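Local coordinates for Lactamase_B domain-containing protein (Bacillus lehensis G1, PDB 7EV5) that probably hydrolyses substrates with two zinc ions, as a B3 metallo-beta-lactamase-like enzyme that also resembles glyoxalase II, at residues V74-E85 with I100-T111. Residues are numbered along the deposited sequence; the frame is centred on the assembly and turned at random.
Sequences VYLHTKERHWLE and ITTAKPADHLLT
Leu110 O accepts the N-H of Thr78 at 2.8 Å, in the carbonyl plane and nearly straight (170° at the hydrogen), and also takes a CA-H contact from His77. The same oxygen lies 3.5 Å above the plane of the His77 ring, over its centre. His77 NE2 gives a weak bond to Thr111 O, while ND1 accepts Lys79 N. Behind this end, strand 108-110 runs parallel to 74-77: His108 N reaches Val74 O, Leu76 N reaches His108 O, and Leu110 N reaches Leu76 O at 2.9 Å. On the sheet face of Tyr75, His77 and Leu110, the Tyr75 and His108 rings form an offset stack, centroids 4.2 Å apart and planes at 14°; His108 CB sits over the tyrosine face and the hydroxyl over the rim of the imidazole. On the opposite face, that of Leu76 and Leu109, Ala106 CB from the loop before the strand packs 3.9 Å from Leu76 CB and also against Leu84 CD1. A water bridges Arg81 O and Ala106 N. Where 74-85 ends and 100-111 begins, Thr102 N binds Leu84 O at 2.9 Å. Thr102 OG1, turned between its backbone N and carbonyl carbon (chi1 67°), comes to 3.3 Å from Leu84 CB while donating to Lys104 O. The Glu85 carboxylate lies against the Pro105 ring, OE1 3.5 Å from Pro105 CB. Glu80 OE1, in the turn after strand 74-77, accepts Ala55 N, between zinc ligands His54 and His56. The pairing completes a beta-alpha-beta unit, with 108-110 as an outermost strand of one sheet of the metallo-beta-lactamase fold.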
loop_
_atom_site.group_PDB
_atom_site.type_symbol
_atom_site.label_atom_id
_atom_site.label_comp_id
_atom_site.label_asym_id
_atom_site.label_seq_id
_atom_site.Cartn_x
_atom_site.Cartn_y
_atom_site.Cartn_z
ATOM N N VAL A 74 -9.999 -6.916 5.197
ATOM C CA VAL A 74 -9.209 -6.377 4.093
ATOM C C VAL A 74 -9.907 -5.124 3.576
ATOM O O VAL A 74 -11.093 -5.169 3.219
ATOM C CB VAL A 74 -9.058 -7.413 2.963
ATOM C CG1 VAL A 74 -8.359 -6.792 1.739
ATOM C CG2 VAL A 74 -8.315 -8.641 3.469
ATOM N N TYR A 75 -9.162 -4.020 3.497
ATOM C CA TYR A 75 -9.653 -2.744 2.981
ATOM C C TYR A 75 -9.048 -2.459 1.611
ATOM O O TYR A 75 -7.829 -2.586 1.432
ATOM C CB TYR A 75 -9.274 -1.595 3.918
ATOM C CG TYR A 75 -10.056 -1.532 5.212
ATOM C CD1 TYR A 75 -10.968 -0.507 5.441
ATOM C CD2 TYR A 75 -9.871 -2.488 6.207
ATOM C CE1 TYR A 75 -11.681 -0.445 6.632
ATOM C CE2 TYR A 75 -10.586 -2.432 7.391
ATOM C CZ TYR A 75 -11.477 -1.408 7.588
ATOM O OH TYR A 75 -12.165 -1.376 8.789
ATOM N N LEU A 76 -9.883 -2.035 0.656
ATOM C CA LEU A 76 -9.445 -1.747 -0.704
ATOM C C LEU A 76 -10.407 -0.738 -1.319
ATOM O O LEU A 76 -11.605 -0.757 -1.021
ATOM C CB LEU A 76 -9.447 -3.039 -1.539
ATOM C CG LEU A 76 -9.117 -2.928 -3.029
ATOM C CD1 LEU A 76 -7.682 -2.467 -3.266
ATOM C CD2 LEU A 76 -9.333 -4.281 -3.698
ATOM N N HIS A 77 -9.888 0.127 -2.186
ATOM C CA HIS A 77 -10.747 1.081 -2.879
ATOM C C HIS A 77 -11.688 0.373 -3.851
ATOM O O HIS A 77 -11.293 -0.546 -4.578
ATOM C CB HIS A 77 -9.915 2.118 -3.635
ATOM C CG HIS A 77 -10.705 3.326 -4.022
ATOM N ND1 HIS A 77 -11.543 3.353 -5.119
ATOM C CD2 HIS A 77 -10.840 4.529 -3.416
ATOM C CE1 HIS A 77 -12.131 4.537 -5.190
ATOM N NE2 HIS A 77 -11.729 5.264 -4.164
ATOM N N THR A 78 -12.945 0.832 -3.868
ATOM C CA THR A 78 -13.979 0.210 -4.694
ATOM C C THR A 78 -13.610 0.173 -6.175
ATOM O O THR A 78 -14.052 -0.731 -6.899
ATOM C CB THR A 78 -15.322 0.921 -4.467
ATOM O OG1 THR A 78 -16.384 0.097 -4.966
ATOM C CG2 THR A 78 -15.370 2.283 -5.154
ATOM N N LYS A 79 -12.798 1.119 -6.652
ATOM C CA LYS A 79 -12.477 1.111 -8.073
ATOM C C LYS A 79 -11.670 -0.114 -8.481
ATOM O O LYS A 79 -11.640 -0.447 -9.672
ATOM C CB LYS A 79 -11.763 2.396 -8.474
ATOM C CG LYS A 79 -12.696 3.588 -8.617
ATOM C CD LYS A 79 -11.906 4.889 -8.634
ATOM C CE LYS A 79 -12.817 6.107 -8.669
ATOM N NZ LYS A 79 -13.867 5.964 -9.719
ATOM N N GLU A 80 -11.027 -0.796 -7.530
ATOM C CA GLU A 80 -10.270 -2.011 -7.816
ATOM C C GLU A 80 -10.880 -3.253 -7.172
ATOM O O GLU A 80 -10.207 -4.278 -7.057
ATOM C CB GLU A 80 -8.800 -1.834 -7.419
ATOM C CG GLU A 80 -8.081 -0.851 -8.338
ATOM C CD GLU A 80 -6.672 -0.524 -7.883
ATOM O OE1 GLU A 80 -6.095 -1.290 -7.092
ATOM O OE2 GLU A 80 -6.142 0.512 -8.320
ATOM N N ARG A 81 -12.158 -3.193 -6.787
ATOM C CA ARG A 81 -12.771 -4.303 -6.059
ATOM C C ARG A 81 -12.753 -5.609 -6.845
ATOM O O ARG A 81 -12.660 -6.684 -6.242
ATOM C CB ARG A 81 -14.200 -3.935 -5.641
ATOM C CG ARG A 81 -15.213 -3.783 -6.782
ATOM C CD ARG A 81 -16.624 -3.494 -6.214
ATOM N NE ARG A 81 -17.591 -3.117 -7.241
ATOM C CZ ARG A 81 -18.432 -3.955 -7.837
ATOM N NH1 ARG A 81 -18.428 -5.249 -7.531
ATOM N NH2 ARG A 81 -19.271 -3.490 -8.756
ATOM N N HIS A 82 -12.832 -5.545 -8.177
ATOM C CA HIS A 82 -12.777 -6.751 -8.991
ATOM C C HIS A 82 -11.362 -7.271 -9.190
ATOM O O HIS A 82 -11.198 -8.390 -9.690
ATOM C CB HIS A 82 -13.362 -6.486 -10.382
ATOM C CG HIS A 82 -14.805 -6.089 -10.372
ATOM N ND1 HIS A 82 -15.794 -6.895 -9.849
ATOM C CD2 HIS A 82 -15.424 -4.973 -10.820
ATOM C CE1 HIS A 82 -16.961 -6.289 -9.977
ATOM N NE2 HIS A 82 -16.764 -5.124 -10.565
ATOM N N TRP A 83 -10.342 -6.494 -8.829
ATOM C CA TRP A 83 -8.977 -6.870 -9.178
ATOM C C TRP A 83 -8.430 -7.996 -8.313
ATOM O O TRP A 83 -7.544 -8.731 -8.760
ATOM C CB TRP A 83 -8.049 -5.664 -9.037
ATOM C CG TRP A 83 -8.216 -4.636 -10.108
ATOM C CD1 TRP A 83 -9.326 -4.399 -10.866
ATOM C CD2 TRP A 83 -7.235 -3.694 -10.524
ATOM N NE1 TRP A 83 -9.092 -3.359 -11.739
ATOM C CE2 TRP A 83 -7.807 -2.916 -11.557
ATOM C CE3 TRP A 83 -5.923 -3.442 -10.135
ATOM C CZ2 TRP A 83 -7.103 -1.888 -12.198
ATOM C CZ3 TRP A 83 -5.225 -2.424 -10.776
ATOM C CH2 TRP A 83 -5.824 -1.660 -11.796
ATOM N N LEU A 84 -8.913 -8.145 -7.077
ATOM C CA LEU A 84 -8.341 -9.144 -6.180
ATOM C C LEU A 84 -8.490 -10.546 -6.753
ATOM O O LEU A 84 -7.567 -11.364 -6.670
ATOM C CB LEU A 84 -9.029 -9.072 -4.818
ATOM C CG LEU A 84 -8.731 -7.824 -3.986
ATOM C CD1 LEU A 84 -9.517 -7.919 -2.683
ATOM C CD2 LEU A 84 -7.240 -7.637 -3.716
ATOM N N GLU A 85 -9.643 -10.835 -7.339
ATOM C CA GLU A 85 -9.985 -12.187 -7.743
ATOM C C GLU A 85 -9.827 -12.419 -9.232
ATOM O O GLU A 85 -10.105 -13.527 -9.701
ATOM C CB GLU A 85 -11.430 -12.484 -7.337
ATOM C CG GLU A 85 -11.643 -12.541 -5.838
ATOM C CD GLU A 85 -13.101 -12.449 -5.467
ATOM O OE1 GLU A 85 -13.651 -11.336 -5.514
ATOM O OE2 GLU A 85 -13.698 -13.497 -5.141
ATOM N N ILE A 100 -2.352 -14.693 -10.112
ATOM C CA ILE A 100 -2.293 -14.463 -8.675
ATOM C C ILE A 100 -3.608 -13.815 -8.285
ATOM O O ILE A 100 -4.044 -12.859 -8.935
ATOM C CB ILE A 100 -1.102 -13.562 -8.304
ATOM C CG1 ILE A 100 0.204 -14.305 -8.607
ATOM C CG2 ILE A 100 -1.167 -13.165 -6.833
ATOM C CD1 ILE A 100 1.438 -13.463 -8.525
ATOM N N THR A 101 -4.265 -14.360 -7.261
ATOM C CA THR A 101 -5.600 -13.919 -6.887
ATOM C C THR A 101 -5.821 -14.159 -5.401
ATOM O O THR A 101 -5.128 -14.962 -4.766
ATOM C CB THR A 101 -6.682 -14.735 -7.601
ATOM O OG1 THR A 101 -6.470 -16.123 -7.327
ATOM C CG2 THR A 101 -6.685 -14.496 -9.112
ATOM N N THR A 102 -6.815 -13.464 -4.857
ATOM C CA THR A 102 -7.431 -13.882 -3.607
ATOM C C THR A 102 -8.618 -14.785 -3.914
ATOM O O THR A 102 -9.075 -14.894 -5.056
ATOM C CB THR A 102 -7.898 -12.680 -2.779
ATOM O OG1 THR A 102 -8.982 -12.035 -3.458
ATOM C CG2 THR A 102 -6.760 -11.692 -2.550
ATOM N N ALA A 103 -9.116 -15.446 -2.870
ATOM C CA ALA A 103 -10.272 -16.322 -2.995
ATOM C C ALA A 103 -11.568 -15.652 -2.557
ATOM O O ALA A 103 -12.647 -16.228 -2.746
ATOM C CB ALA A 103 -10.055 -17.606 -2.188
ATOM N N LYS A 104 -11.486 -14.450 -1.995
ATOM C CA LYS A 104 -12.615 -13.706 -1.465
ATOM C C LYS A 104 -12.399 -12.236 -1.785
ATOM O O LYS A 104 -11.252 -11.774 -1.814
ATOM C CB LYS A 104 -12.682 -13.848 0.065
ATOM C CG LYS A 104 -13.009 -15.247 0.571
ATOM C CD LYS A 104 -12.988 -15.283 2.094
ATOM C CE LYS A 104 -13.321 -16.668 2.629
ATOM N NZ LYS A 104 -13.373 -16.701 4.119
ATOM N N PRO A 105 -13.471 -11.485 -2.031
ATOM C CA PRO A 105 -13.336 -10.033 -2.223
ATOM C C PRO A 105 -12.968 -9.342 -0.917
ATOM O O PRO A 105 -13.004 -9.924 0.171
ATOM C CB PRO A 105 -14.724 -9.597 -2.703
ATOM C CG PRO A 105 -15.667 -10.645 -2.170
ATOM C CD PRO A 105 -14.873 -11.938 -2.150
ATOM N N ALA A 106 -12.610 -8.065 -1.039
ATOM C CA ALA A 106 -12.351 -7.257 0.144
ATOM C C ALA A 106 -13.626 -7.148 0.967
ATOM O O ALA A 106 -14.737 -7.143 0.426
ATOM C CB ALA A 106 -11.890 -5.852 -0.265
ATOM N N ASP A 107 -13.466 -7.060 2.286
ATOM C CA ASP A 107 -14.678 -6.931 3.085
ATOM C C ASP A 107 -14.952 -5.510 3.545
ATOM O O ASP A 107 -15.999 -5.276 4.164
ATOM C CB ASP A 107 -14.777 -7.967 4.217
ATOM C CG ASP A 107 -13.555 -7.995 5.092
ATOM O OD1 ASP A 107 -13.381 -8.979 5.841
ATOM O OD2 ASP A 107 -12.786 -7.028 5.043
ATOM N N HIS A 108 -14.109 -4.553 3.175
ATOM C CA HIS A 108 -14.351 -3.137 3.401
ATOM C C HIS A 108 -13.903 -2.415 2.142
ATOM O O HIS A 108 -12.760 -2.596 1.711
ATOM C CB HIS A 108 -13.529 -2.630 4.593
ATOM C CG HIS A 108 -14.083 -3.022 5.929
ATOM N ND1 HIS A 108 -13.877 -4.260 6.498
ATOM C CD2 HIS A 108 -14.824 -2.317 6.817
ATOM C CE1 HIS A 108 -14.478 -4.302 7.678
ATOM N NE2 HIS A 108 -15.050 -3.134 7.896
ATOM N N LEU A 109 -14.781 -1.611 1.548
ATOM C CA LEU A 109 -14.491 -0.916 0.298
ATOM C C LEU A 109 -14.447 0.588 0.538
ATOM O O LEU A 109 -15.431 1.179 1.008
ATOM C CB LEU A 109 -15.511 -1.244 -0.788
ATOM C CG LEU A 109 -15.578 -2.708 -1.205
ATOM C CD1 LEU A 109 -16.711 -2.920 -2.208
ATOM C CD2 LEU A 109 -14.254 -3.150 -1.794
ATOM N N LEU A 110 -13.312 1.198 0.191
ATOM C CA LEU A 110 -13.098 2.630 0.330
ATOM C C LEU A 110 -13.628 3.387 -0.883
ATOM O O LEU A 110 -13.646 2.875 -2.009
ATOM C CB LEU A 110 -11.598 2.914 0.483
ATOM C CG LEU A 110 -10.965 2.318 1.742
ATOM C CD1 LEU A 110 -9.451 2.228 1.587
ATOM C CD2 LEU A 110 -11.349 3.111 2.974
ATOM N N THR A 111 -14.059 4.628 -0.642
ATOM C CA THR A 111 -14.487 5.529 -1.707
ATOM C C THR A 111 -13.862 6.901 -1.517
ATOM O O THR A 111 -12.755 7.160 -2.004
ATOM C CB THR A 111 -16.015 5.650 -1.755
ATOM O OG1 THR A 111 -16.534 5.889 -0.440
ATOM C CG2 THR A 111 -16.616 4.395 -2.319
HETATM O O HOH W 1 -13.127 -6.669 -3.459
#